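Local coordinates for ribokinase (Staphylococcus aureus, PDB 3RY7), which catalyses the ATP- and magnesium-dependent phosphorylation of ribose at O-5, giving D-ribose 5-phosphate, at residues A[254-259]-A[277-282]; A[221-226]-A[236-241]; A[18-23]-A[101-106]; A[13-18]-A[96-101]. One frame throughout, in Å; residues are numbered along the deposited sequence.

Interaction 1: residues A[254-259]-A[277-282]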
loop_
_atom_site.group_PDB
_atom_site.type_symbol
_atom_site.label_atom_id
_atom_site.label_comp_id
_atom_site.label_asym_id
_atom_site.label_seq_id
_atom_site.Cartn_x
_atom_site.Cartn_y
_atom_site.Cartn_z
ATOM N N ASP A 254 -14.343 -6.423 8.070
ATOM C CA ASP A 254 -13.834 -6.917 9.345
ATOM C C ASP A 254 -13.255 -5.783 10.145
ATOM O O ASP A 254 -13.355 -5.766 11.372
ATOM C CB ASP A 254 -12.782 -8.008 9.125
ATOM C CG ASP A 254 -13.370 -9.255 8.505
ATOM O OD1 ASP A 254 -14.542 -9.586 8.824
ATOM O OD2 ASP A 254 -12.662 -9.903 7.701
ATOM N N THR A 255 -12.643 -4.832 9.437
ATOM C CA THR A 255 -12.085 -3.635 10.069
ATOM C C THR A 255 -13.208 -2.771 10.669
ATOM O O THR A 255 -13.039 -2.169 11.726
ATOM C CB THR A 255 -11.239 -2.803 9.062
ATOM O OG1 THR A 255 -10.141 -3.597 8.580
ATOM C CG2 THR A 255 -10.717 -1.514 9.704
ATOM N N PHE A 256 -14.356 -2.721 9.996
ATOM C CA PHE A 256 -15.509 -1.985 10.524
ATOM C C PHE A 256 -15.962 -2.598 11.855
ATOM O O PHE A 256 -16.178 -1.891 12.839
ATOM C CB PHE A 256 -16.669 -1.992 9.522
ATOM C CG PHE A 256 -17.972 -1.504 10.109
ATOM C CD1 PHE A 256 -18.176 -0.149 10.351
ATOM C CD2 PHE A 256 -18.992 -2.408 10.435
ATOM C CE1 PHE A 256 -19.380 0.301 10.907
ATOM C CE2 PHE A 256 -20.190 -1.968 10.993
ATOM C CZ PHE A 256 -20.387 -0.612 11.227
ATOM N N ILE A 257 -16.082 -3.925 11.879
ATOM C CA ILE A 257 -16.532 -4.634 13.077
ATOM C C ILE A 257 -15.560 -4.482 14.234
ATOM O O ILE A 257 -15.965 -4.254 15.375
ATOM C CB ILE A 257 -16.776 -6.120 12.781
ATOM C CG1 ILE A 257 -18.058 -6.255 11.970
ATOM C CG2 ILE A 257 -16.891 -6.903 14.072
ATOM C CD1 ILE A 257 -18.047 -7.400 11.026
ATOM N N GLY A 258 -14.268 -4.570 13.935
ATOM C CA GLY A 258 -13.268 -4.499 14.979
ATOM C C GLY A 258 -13.317 -3.152 15.652
ATOM O O GLY A 258 -13.282 -3.041 16.885
ATOM N N ALA A 259 -13.409 -2.116 14.821
ATOM C CA ALA A 259 -13.367 -0.739 15.300
ATOM C C ALA A 259 -14.684 -0.381 15.996
ATOM O O ALA A 259 -14.682 0.255 17.049
ATOM C CB ALA A 259 -13.086 0.213 14.131
ATOM N N PHE A 277 -17.145 5.828 13.762
ATOM C CA PHE A 277 -15.765 5.415 13.972
ATOM C C PHE A 277 -15.407 4.134 13.212
ATOM O O PHE A 277 -14.315 4.025 12.655
ATOM C CB PHE A 277 -15.521 5.208 15.455
ATOM C CG PHE A 277 -14.107 4.835 15.796
ATOM C CD1 PHE A 277 -13.164 5.819 16.079
ATOM C CD2 PHE A 277 -13.722 3.502 15.869
ATOM C CE1 PHE A 277 -11.854 5.485 16.414
ATOM C CE2 PHE A 277 -12.416 3.157 16.204
ATOM C CZ PHE A 277 -11.482 4.154 16.480
ATOM N N GLY A 278 -16.326 3.170 13.198
ATOM C CA GLY A 278 -16.121 1.933 12.465
ATOM C C GLY A 278 -16.014 2.189 10.973
ATOM O O GLY A 278 -15.200 1.581 10.276
ATOM N N ASN A 279 -16.858 3.085 10.474
ATOM C CA ASN A 279 -16.841 3.430 9.061
ATOM C C ASN A 279 -15.587 4.229 8.688
ATOM O O ASN A 279 -15.092 4.115 7.566
ATOM C CB ASN A 279 -18.126 4.157 8.655
ATOM C CG ASN A 279 -19.278 3.193 8.352
ATOM O OD1 ASN A 279 -19.075 2.113 7.786
ATOM N ND2 ASN A 279 -20.498 3.592 8.719
ATOM N N LYS A 280 -15.063 5.010 9.636
ATOM C CA LYS A 280 -13.781 5.681 9.435
ATOM C C LYS A 280 -12.681 4.645 9.258
ATOM O O LYS A 280 -12.041 4.575 8.201
ATOM C CB LYS A 280 -13.429 6.611 10.601
ATOM C CG LYS A 280 -14.078 7.992 10.527
ATOM C CD LYS A 280 -13.805 8.793 11.794
ATOM C CE LYS A 280 -14.721 10.015 11.899
ATOM N NZ LYS A 280 -14.539 10.756 13.190
ATOM N N ALA A 281 -12.474 3.840 10.299
ATOM C CA ALA A 281 -11.443 2.808 10.287
ATOM C C ALA A 281 -11.489 2.055 8.974
ATOM O O ALA A 281 -10.473 1.890 8.306
ATOM C CB ALA A 281 -11.631 1.861 11.450
ATOM N N SER A 282 -12.686 1.635 8.587
ATOM C CA SER A 282 -12.879 0.891 7.349
ATOM C C SER A 282 -12.409 1.638 6.080
ATOM O O SER A 282 -11.903 1.014 5.139
ATOM C CB SER A 282 -14.345 0.497 7.213
ATOM O OG SER A 282 -14.567 -0.212 6.021
#
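F256, with CG anti to the backbone N (chi1 168°), and N279, with CG anti to the carbonyl carbon, send a ring and an amide the same way, side by side, their planes 24° apart. They join two helices of the PfkB (ribokinase) fold, 252-263 and 271-283, whose axes here come within 7.5 Å at an angle of 140°. G278 permits this closeness: its CA lies 4.4 Å from the CA of F256, and the ring edge fills the place where a side chain would stand, F256 CD1 meeting G278 C at 3.2 Å. The backbone N of N279 lies at that same edge, in the ring plane. No hydrogen bond joins the two segments; F256 CA makes a CA-H...O contact with G278 O.

One residue before F256, T255 turns its methyl CG2 over the A281 carbonyl, while its OG1 bonds to the carbonyl of A251, just before the helix. D254, the proton acceptor, starts the segment 254-259 and is hydrogen-bonded by N45 and Q46. N279 belongs to the ATP site, and its ND2 bonds to T228 OG1. Like G278, the alanines suit a tight place by being small. The F277 ring borders them, its CE2 3.7 Å from A259 CB, and A259 CB presses on A281 CB at 3.5 Å, closer than usual for two carbons.

Interaction 2: residues A[221-226]-A[236-241]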
loop_
_atom_site.group_PDB
_atom_site.type_symbol
_atom_site.label_atom_id
_atom_site.label_comp_id
_atom_site.label_asym_id
_atom_site.label_seq_id
_atom_site.Cartn_x
_atom_site.Cartn_y
_atom_site.Cartn_z
ATOM N N ILE A 221 -27.168 -3.528 9.821
ATOM C CA ILE A 221 -27.034 -4.113 8.510
ATOM C C ILE A 221 -26.035 -3.269 7.736
ATOM O O ILE A 221 -26.277 -2.088 7.476
ATOM C CB ILE A 221 -28.364 -4.169 7.769
ATOM C CG1 ILE A 221 -29.429 -4.839 8.649
ATOM C CG2 ILE A 221 -28.202 -4.896 6.434
ATOM C CD1 ILE A 221 -30.801 -4.930 8.000
ATOM N N THR A 222 -24.899 -3.866 7.406
ATOM C CA THR A 222 -23.900 -3.178 6.608
ATOM C C THR A 222 -24.377 -3.147 5.154
ATOM O O THR A 222 -24.879 -4.153 4.628
ATOM C CB THR A 222 -22.524 -3.848 6.740
ATOM O OG1 THR A 222 -22.641 -5.255 6.485
ATOM C CG2 THR A 222 -21.964 -3.612 8.133
ATOM N N LEU A 223 -24.263 -1.981 4.526
ATOM C CA LEU A 223 -24.875 -1.767 3.214
ATOM C C LEU A 223 -23.837 -1.457 2.130
ATOM O O LEU A 223 -24.189 -1.072 1.006
ATOM C CB LEU A 223 -25.909 -0.642 3.293
ATOM C CG LEU A 223 -26.967 -0.794 4.393
ATOM C CD1 LEU A 223 -27.697 0.516 4.632
ATOM C CD2 LEU A 223 -27.941 -1.905 4.054
ATOM N N GLY A 224 -22.560 -1.633 2.472
ATOM C CA GLY A 224 -21.478 -1.363 1.543
ATOM C C GLY A 224 -21.330 0.125 1.267
ATOM O O GLY A 224 -21.137 0.921 2.197
ATOM N N LYS A 225 -21.451 0.522 0.009
ATOM C CA LYS A 225 -21.344 1.912 -0.393
ATOM C C LYS A 225 -22.478 2.717 0.175
ATOM O O LYS A 225 -22.337 3.874 0.445
ATOM C CB LYS A 225 -21.410 2.035 -1.901
ATOM C CG LYS A 225 -20.232 1.495 -2.622
ATOM C CD LYS A 225 -20.162 2.054 -4.002
ATOM C CE LYS A 225 -19.041 3.067 -4.091
ATOM N NZ LYS A 225 -17.839 2.486 -4.709
ATOM N N GLN A 226 -23.603 2.045 0.340
ATOM C CA GLN A 226 -24.816 2.648 0.903
ATOM C C GLN A 226 -24.725 2.939 2.408
ATOM O O GLN A 226 -25.650 3.507 2.987
ATOM C CB GLN A 226 -26.040 1.774 0.602
ATOM C CG GLN A 226 -26.606 1.939 -0.808
ATOM C CD GLN A 226 -25.543 1.810 -1.895
ATOM O OE1 GLN A 226 -25.136 0.666 -2.204
ATOM N NE2 GLN A 226 -25.117 2.854 -2.450
ATOM N N SER A 236 -33.668 3.803 15.289
ATOM C CA SER A 236 -33.657 3.365 13.899
ATOM C C SER A 236 -32.977 4.462 13.111
ATOM O O SER A 236 -33.486 5.583 13.033
ATOM C CB SER A 236 -35.069 3.118 13.369
ATOM O OG SER A 236 -35.039 2.527 12.074
ATOM N N GLN A 237 -31.816 4.144 12.551
ATOM C CA GLN A 237 -31.013 5.138 11.856
ATOM C C GLN A 237 -30.256 4.535 10.672
ATOM O O GLN A 237 -29.837 3.376 10.697
ATOM C CB GLN A 237 -30.066 5.824 12.839
ATOM C CG GLN A 237 -29.359 7.057 12.304
ATOM C CD GLN A 237 -28.682 7.841 13.416
ATOM O OE1 GLN A 237 -29.041 7.698 14.587
ATOM N NE2 GLN A 237 -27.694 8.668 13.060
ATOM N N HIS A 238 -30.122 5.330 9.619
ATOM C CA HIS A 238 -29.329 4.966 8.456
ATOM C C HIS A 238 -28.161 5.959 8.400
ATOM O O HIS A 238 -28.367 7.172 8.342
ATOM C CB HIS A 238 -30.203 5.043 7.203
ATOM C CG HIS A 238 -29.481 4.736 5.924
ATOM N ND1 HIS A 238 -28.240 5.256 5.619
ATOM C CD2 HIS A 238 -29.853 3.996 4.851
ATOM C CE1 HIS A 238 -27.868 4.828 4.425
ATOM N NE2 HIS A 238 -28.830 4.066 3.936
ATOM N N ILE A 239 -26.933 5.451 8.468
ATOM C CA ILE A 239 -25.736 6.286 8.501
ATOM C C ILE A 239 -24.868 6.108 7.255
ATOM O O ILE A 239 -24.588 4.978 6.859
ATOM C CB ILE A 239 -24.875 5.967 9.733
ATOM C CG1 ILE A 239 -25.681 6.167 11.012
ATOM C CG2 ILE A 239 -23.609 6.812 9.746
ATOM C CD1 ILE A 239 -24.866 6.691 12.164
ATOM N N GLU A 240 -24.440 7.216 6.661
ATOM C CA GLU A 240 -23.631 7.198 5.453
ATOM C C GLU A 240 -22.200 6.737 5.694
ATOM O O GLU A 240 -21.593 7.010 6.745
ATOM C CB GLU A 240 -23.628 8.584 4.798
ATOM C CG GLU A 240 -24.980 9.002 4.241
ATOM C CD GLU A 240 -25.486 8.033 3.190
ATOM O OE1 GLU A 240 -24.686 7.644 2.313
ATOM O OE2 GLU A 240 -26.677 7.651 3.242
ATOM N N ALA A 241 -21.671 6.046 4.691
ATOM C CA ALA A 241 -20.298 5.553 4.707
ATOM C C ALA A 241 -19.300 6.600 4.204
ATOM O O ALA A 241 -19.682 7.678 3.745
ATOM C CB ALA A 241 -20.196 4.276 3.865
HETATM O O HOH W 1 -23.018 5.498 2.420
#
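L223 and H238 cross obliquely, the methyl CD1 of L223 lying 3.8 Å from NE2 of the imidazole. H238 has CG anti to its backbone N (chi1 178°), and its ring extends from strand 236-239 toward the loop. There CE1 comes 3.0 Å from Q226 O. The ring's NE2 is also near that oxygen, but the angle is too poor for a hydrogen bond. Farther along, the CB of A241 points at the loop; the short alanine side chain lets it approach two loop carbonyls, lying 3.9 Å from G224 O and 4.1 Å from K225 O.

No direct hydrogen bond links the two segments. A water does so instead, donating to K225 O at 2.6 Å and to E240 OE1 at 2.7 Å while accepting from A241 N. A carboxylate suits a surface position like this, where it can accept a hydrogen bond from the water. The loop itself is part of the ATP site, which here runs from T222 to G227. G224 has positive phi (69°), a conformation that favours glycine, and L223 and G224 together face G227 in a classic beta bulge.

Strand 228-231 lies between strands 218-222 and 236-239 at the margin of the large sheet. M204 of helix 201-213 packs on both L223 and H238, and A272 of helix 271-283 lies against I239.

Interaction 3: residues A[18-23]-A[101-106]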
loop_
_atom_site.group_PDB
_atom_site.type_symbol
_atom_site.label_atom_id
_atom_site.label_comp_id
_atom_site.label_asym_id
_atom_site.label_seq_id
_atom_site.Cartn_x
_atom_site.Cartn_y
_atom_site.Cartn_z
ATOM N N THR A 18 -1.803 -13.784 -8.656
ATOM C CA THR A 18 -2.239 -12.713 -9.543
ATOM C C THR A 18 -2.047 -13.125 -10.991
ATOM O O THR A 18 -0.928 -13.371 -11.434
ATOM C CB THR A 18 -1.473 -11.415 -9.308
ATOM O OG1 THR A 18 -1.576 -11.034 -7.933
ATOM C CG2 THR A 18 -2.040 -10.305 -10.180
ATOM N N VAL A 19 -3.151 -13.225 -11.715
ATOM C CA VAL A 19 -3.107 -13.476 -13.140
ATOM C C VAL A 19 -3.526 -12.216 -13.895
ATOM O O VAL A 19 -3.814 -11.169 -13.295
ATOM C CB VAL A 19 -4.017 -14.648 -13.535
ATOM C CG1 VAL A 19 -3.725 -15.851 -12.653
ATOM C CG2 VAL A 19 -5.478 -14.244 -13.413
ATOM N N GLU A 20 -3.528 -12.318 -15.220
ATOM C CA GLU A 20 -3.986 -11.223 -16.056
ATOM C C GLU A 20 -5.433 -11.536 -16.373
ATOM O O GLU A 20 -6.325 -10.702 -16.245
ATOM C CB GLU A 20 -3.162 -11.162 -17.348
ATOM C CG GLU A 20 -2.887 -9.748 -17.850
ATOM C CD GLU A 20 -1.399 -9.461 -18.005
ATOM O OE1 GLU A 20 -0.787 -9.970 -18.977
ATOM O OE2 GLU A 20 -0.847 -8.721 -17.155
ATOM N N ARG A 21 -5.672 -12.732 -16.853
ATOM C CA ARG A 21 -7.014 -13.139 -17.105
ATOM C C ARG A 21 -7.222 -14.541 -16.604
ATOM O O ARG A 21 -6.398 -15.395 -16.741
ATOM C CB ARG A 21 -7.400 -12.986 -18.587
ATOM C CG ARG A 21 -6.895 -14.061 -19.532
ATOM C CD ARG A 21 -7.758 -14.280 -20.779
ATOM N NE ARG A 21 -8.351 -15.611 -20.780
ATOM C CZ ARG A 21 -7.966 -16.619 -21.553
ATOM N NH1 ARG A 21 -7.004 -16.463 -22.411
ATOM N NH2 ARG A 21 -8.551 -17.797 -21.467
ATOM N N TYR A 22 -8.366 -14.751 -16.006
ATOM C CA TYR A 22 -8.719 -16.052 -15.457
ATOM C C TYR A 22 -8.713 -17.080 -16.566
ATOM O O TYR A 22 -9.270 -16.845 -17.629
ATOM C CB TYR A 22 -10.104 -16.033 -14.795
ATOM C CG TYR A 22 -10.203 -15.180 -13.546
ATOM C CD1 TYR A 22 -9.417 -15.444 -12.429
ATOM C CD2 TYR A 22 -11.102 -14.124 -13.478
ATOM C CE1 TYR A 22 -9.512 -14.666 -11.287
ATOM C CE2 TYR A 22 -11.205 -13.346 -12.344
ATOM C CZ TYR A 22 -10.409 -13.617 -11.252
ATOM O OH TYR A 22 -10.527 -12.834 -10.126
ATOM N N ALA A 23 -8.086 -18.225 -16.322
ATOM C CA ALA A 23 -8.169 -19.318 -17.270
ATOM C C ALA A 23 -9.607 -19.755 -17.302
ATOM O O ALA A 23 -10.392 -19.391 -16.433
ATOM C CB ALA A 23 -7.340 -20.504 -16.826
ATOM N N VAL A 101 -6.552 -13.414 -8.317
ATOM C CA VAL A 101 -6.850 -12.047 -8.730
ATOM C C VAL A 101 -6.582 -11.840 -10.230
ATOM O O VAL A 101 -5.557 -12.287 -10.743
ATOM C CB VAL A 101 -5.947 -11.067 -7.994
ATOM C CG1 VAL A 101 -6.387 -9.642 -8.264
ATOM C CG2 VAL A 101 -5.937 -11.371 -6.520
ATOM N N ASN A 102 -7.484 -11.164 -10.941
ATOM C CA ASN A 102 -7.178 -10.795 -12.330
ATOM C C ASN A 102 -6.712 -9.347 -12.492
ATOM O O ASN A 102 -6.563 -8.619 -11.502
ATOM C CB ASN A 102 -8.311 -11.158 -13.302
ATOM C CG ASN A 102 -9.599 -10.384 -13.049
ATOM O OD1 ASN A 102 -9.624 -9.378 -12.331
ATOM N ND2 ASN A 102 -10.681 -10.851 -13.665
ATOM N N ALA A 103 -6.441 -8.940 -13.728
ATOM C CA ALA A 103 -5.924 -7.601 -13.981
ATOM C C ALA A 103 -6.855 -6.504 -13.456
ATOM O O ALA A 103 -6.400 -5.491 -12.899
ATOM C CB ALA A 103 -5.655 -7.428 -15.462
ATOM N N GLU A 104 -8.155 -6.708 -13.648
ATOM C CA GLU A 104 -9.144 -5.811 -13.104
ATOM C C GLU A 104 -9.177 -5.699 -11.564
ATOM O O GLU A 104 -9.346 -4.612 -11.000
ATOM C CB GLU A 104 -10.542 -6.290 -13.490
ATOM C CG GLU A 104 -10.553 -7.406 -14.523
ATOM C CD GLU A 104 -11.792 -7.405 -15.396
ATOM O OE1 GLU A 104 -12.347 -8.483 -15.706
ATOM O OE2 GLU A 104 -12.220 -6.303 -15.787
ATOM N N GLY A 105 -8.980 -6.825 -10.890
ATOM C CA GLY A 105 -8.977 -6.833 -9.449
ATOM C C GLY A 105 -10.049 -7.701 -8.849
ATOM O O GLY A 105 -10.300 -7.675 -7.671
ATOM N N GLN A 106 -10.688 -8.463 -9.701
ATOM C CA GLN A 106 -11.688 -9.415 -9.251
ATOM C C GLN A 106 -10.995 -10.466 -8.385
ATOM O O GLN A 106 -9.938 -10.989 -8.751
ATOM C CB GLN A 106 -12.368 -10.120 -10.428
ATOM C CG GLN A 106 -12.934 -9.199 -11.515
ATOM C CD GLN A 106 -13.957 -9.932 -12.362
ATOM O OE1 GLN A 106 -14.689 -10.778 -11.855
ATOM N NE2 GLN A 106 -14.015 -9.615 -13.648
#
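The Y22 ring carries N102 CB over one face, 3.7 Å above its plane and displaced toward the rim, while Q106 CB lies in plane at the edge. This CH-pi contact has the carbon 3.9 Å from the ring centroid. The two side chains cross at about a right angle.

In N102, CG sits between the backbone N and the carbonyl carbon (chi1 65°), and the amide it carries organises the residue's own turn: OD1 accepts from both G105 N and Q106 N, each at 3.0 Å, in an Asx motif that asparagine is well suited to make. G105, with positive phi, takes a turn conformation that calls for glycine.

Where the paired strands run out into loops, the backbones remain joined. V19 N bonds to V101 O at 2.8 Å, and A103 N bonds to E20 O at 3.1 Å. The phenol OH of Y22 probably hydrogen-bonds to T100 O, tying loop 18-23 back to strand 95-101. Two backbone bonds and one CH-pi contact hold the loops to each other, so little of the contact depends on charged side chains.

Interaction 4: residues A[13-18]-A[96-101]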
loop_
_atom_site.group_PDB
_atom_site.type_symbol
_atom_site.label_atom_id
_atom_site.label_comp_id
_atom_site.label_asym_id
_atom_site.label_seq_id
_atom_site.Cartn_x
_atom_site.Cartn_y
_atom_site.Cartn_z
ATOM N N VAL A 13 -4.393 -18.717 6.192
ATOM C CA VAL A 13 -3.305 -18.248 5.350
ATOM C C VAL A 13 -3.863 -18.061 3.942
ATOM O O VAL A 13 -4.269 -19.020 3.298
ATOM C CB VAL A 13 -2.096 -19.197 5.375
ATOM C CG1 VAL A 13 -1.027 -18.716 4.405
ATOM C CG2 VAL A 13 -1.546 -19.312 6.803
ATOM N N ASP A 14 -3.926 -16.809 3.494
ATOM C CA ASP A 14 -4.418 -16.497 2.155
ATOM C C ASP A 14 -3.317 -16.672 1.103
ATOM O O ASP A 14 -2.283 -16.025 1.167
ATOM C CB ASP A 14 -4.927 -15.054 2.104
ATOM C CG ASP A 14 -6.160 -14.816 2.977
ATOM O OD1 ASP A 14 -6.758 -15.792 3.495
ATOM O OD2 ASP A 14 -6.532 -13.635 3.131
ATOM N N GLN A 15 -3.547 -17.554 0.142
ATOM C CA GLN A 15 -2.644 -17.703 -0.987
ATOM C C GLN A 15 -3.122 -16.952 -2.213
ATOM O O GLN A 15 -4.069 -17.369 -2.869
ATOM C CB GLN A 15 -2.500 -19.158 -1.368
ATOM C CG GLN A 15 -1.103 -19.645 -1.170
ATOM C CD GLN A 15 -0.869 -19.996 0.265
ATOM O OE1 GLN A 15 0.101 -19.561 0.880
ATOM N NE2 GLN A 15 -1.775 -20.780 0.818
ATOM N N PHE A 16 -2.435 -15.867 -2.535
ATOM C CA PHE A 16 -2.799 -15.031 -3.676
ATOM C C PHE A 16 -1.994 -15.349 -4.938
ATOM O O PHE A 16 -0.759 -15.301 -4.929
ATOM C CB PHE A 16 -2.609 -13.562 -3.320
ATOM C CG PHE A 16 -3.664 -13.022 -2.406
ATOM C CD1 PHE A 16 -4.800 -12.414 -2.929
ATOM C CD2 PHE A 16 -3.523 -13.113 -1.023
ATOM C CE1 PHE A 16 -5.779 -11.902 -2.092
ATOM C CE2 PHE A 16 -4.495 -12.601 -0.179
ATOM C CZ PHE A 16 -5.629 -11.991 -0.719
ATOM N N LEU A 17 -2.710 -15.668 -6.013
ATOM C CA LEU A 17 -2.122 -15.810 -7.342
ATOM C C LEU A 17 -2.661 -14.712 -8.249
ATOM O O LEU A 17 -3.852 -14.698 -8.565
ATOM C CB LEU A 17 -2.499 -17.158 -7.938
ATOM C CG LEU A 17 -1.813 -17.545 -9.251
ATOM C CD1 LEU A 17 -0.338 -17.814 -9.009
ATOM C CD2 LEU A 17 -2.487 -18.764 -9.869
ATOM N N THR A 18 -1.803 -13.784 -8.656
ATOM C CA THR A 18 -2.239 -12.713 -9.543
ATOM C C THR A 18 -2.047 -13.125 -10.991
ATOM O O THR A 18 -0.928 -13.371 -11.434
ATOM C CB THR A 18 -1.473 -11.415 -9.308
ATOM O OG1 THR A 18 -1.576 -11.034 -7.933
ATOM C CG2 THR A 18 -2.040 -10.305 -10.180
ATOM N N GLN A 96 -7.032 -22.147 5.249
ATOM C CA GLN A 96 -6.414 -21.453 4.121
ATOM C C GLN A 96 -7.436 -20.940 3.109
ATOM O O GLN A 96 -8.514 -21.527 2.925
ATOM C CB GLN A 96 -5.434 -22.384 3.403
ATOM C CG GLN A 96 -4.268 -22.763 4.259
ATOM C CD GLN A 96 -3.537 -23.969 3.723
ATOM O OE1 GLN A 96 -3.090 -23.969 2.580
ATOM N NE2 GLN A 96 -3.395 -25.000 4.553
ATOM N N ALA A 97 -7.086 -19.846 2.442
ATOM C CA ALA A 97 -7.883 -19.370 1.325
ATOM C C ALA A 97 -7.015 -19.284 0.071
ATOM O O ALA A 97 -5.859 -18.837 0.113
ATOM C CB ALA A 97 -8.510 -18.014 1.648
ATOM N N PHE A 98 -7.588 -19.712 -1.041
ATOM C CA PHE A 98 -6.896 -19.692 -2.317
ATOM C C PHE A 98 -7.607 -18.700 -3.227
ATOM O O PHE A 98 -8.740 -18.925 -3.672
ATOM C CB PHE A 98 -6.859 -21.103 -2.883
ATOM C CG PHE A 98 -6.407 -22.133 -1.868
ATOM C CD1 PHE A 98 -7.329 -22.888 -1.160
ATOM C CD2 PHE A 98 -5.046 -22.308 -1.591
ATOM C CE1 PHE A 98 -6.913 -23.831 -0.214
ATOM C CE2 PHE A 98 -4.617 -23.246 -0.639
ATOM C CZ PHE A 98 -5.557 -24.006 0.047
ATOM N N ILE A 99 -6.931 -17.582 -3.460
ATOM C CA ILE A 99 -7.514 -16.417 -4.111
ATOM C C ILE A 99 -6.805 -16.075 -5.430
ATOM O O ILE A 99 -5.607 -15.764 -5.439
ATOM C CB ILE A 99 -7.420 -15.205 -3.167
ATOM C CG1 ILE A 99 -8.142 -15.521 -1.846
ATOM C CG2 ILE A 99 -8.001 -13.969 -3.820
ATOM C CD1 ILE A 99 -7.831 -14.559 -0.716
ATOM N N THR A 100 -7.538 -16.146 -6.538
ATOM C CA THR A 100 -6.988 -15.759 -7.831
ATOM C C THR A 100 -7.479 -14.365 -8.217
ATOM O O THR A 100 -8.678 -14.157 -8.397
ATOM C CB THR A 100 -7.382 -16.757 -8.926
ATOM O OG1 THR A 100 -7.135 -18.091 -8.472
ATOM C CG2 THR A 100 -6.577 -16.504 -10.205
ATOM N N VAL A 101 -6.552 -13.414 -8.317
ATOM C CA VAL A 101 -6.850 -12.047 -8.730
ATOM C C VAL A 101 -6.582 -11.840 -10.230
ATOM O O VAL A 101 -5.557 -12.287 -10.743
ATOM C CB VAL A 101 -5.947 -11.067 -7.994
ATOM C CG1 VAL A 101 -6.387 -9.642 -8.264
ATOM C CG2 VAL A 101 -5.937 -11.371 -6.520
#
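Parallel strand pairing joins V13-T18 to Q96-V101, the two central strands of the small four-stranded sheet, with axes 4.6 Å apart at closest and inclined by 16°. Five backbone hydrogen bonds run between them, from A97 N to V13 O at one end to V101 N to L17 O at the other. The shortest joins Q15 N to A97 O at 2.6 Å.

On the face bearing D14, F16 and I99, the phenylalanine and isoleucine lie side by side. F16 has CG anti to the carbonyl carbon (chi1 -74°), and its ring receives I99 CB over one face, 4.2 Å from the centroid, while I99 CD1 closes on CZ at 3.4 Å. V101 CG2 meets the ring edge in plane, 3.9 Å from F16 CD1. Branched and aromatic carbons suit this apolar cluster of F16, I99 and V101, to which K288 of the second subunit adds a cation-pi contact with F16.

In ribokinases such a small sheet forms the lid over the sugar site, and V13 and D14 are substrate-binding residues. A97 is small enough for D14 OD1 to lie 3.4 Å from its CB; that same oxygen bonds to a bound glycerol, probably from the crystallisation liquor. On the opposite face Q15 runs beside the F98 ring and the amide of Q96, whose NE2 bonds to T94 O. The Q15 chain bends at chi2 (81°), which sets CD; its NE2 lies 4.0 Å from F98 CE2.

How the interactions relate
Interaction 1 is the buried one, two helices closed by glycine, alanine and aromatic carbons without a hydrogen bond between them. Interaction 2 touches it, F256 CE2 lying 3.7 Å from T222 CG2, yet lies at the surface, where a water does the bridging; both hold ATP-site residues. Interactions 3 and 4 share T18 and V101 and form one continuous pairing, regular and partly buried in 13-18 with 96-101, then irregular and exposed in the loops that follow. Their chemistry is mainly backbone hydrogen bonding, with a CH-pi contact in each. The lid pair stands apart from the other two: centres of interactions 1 and 4 are about 24 Å apart.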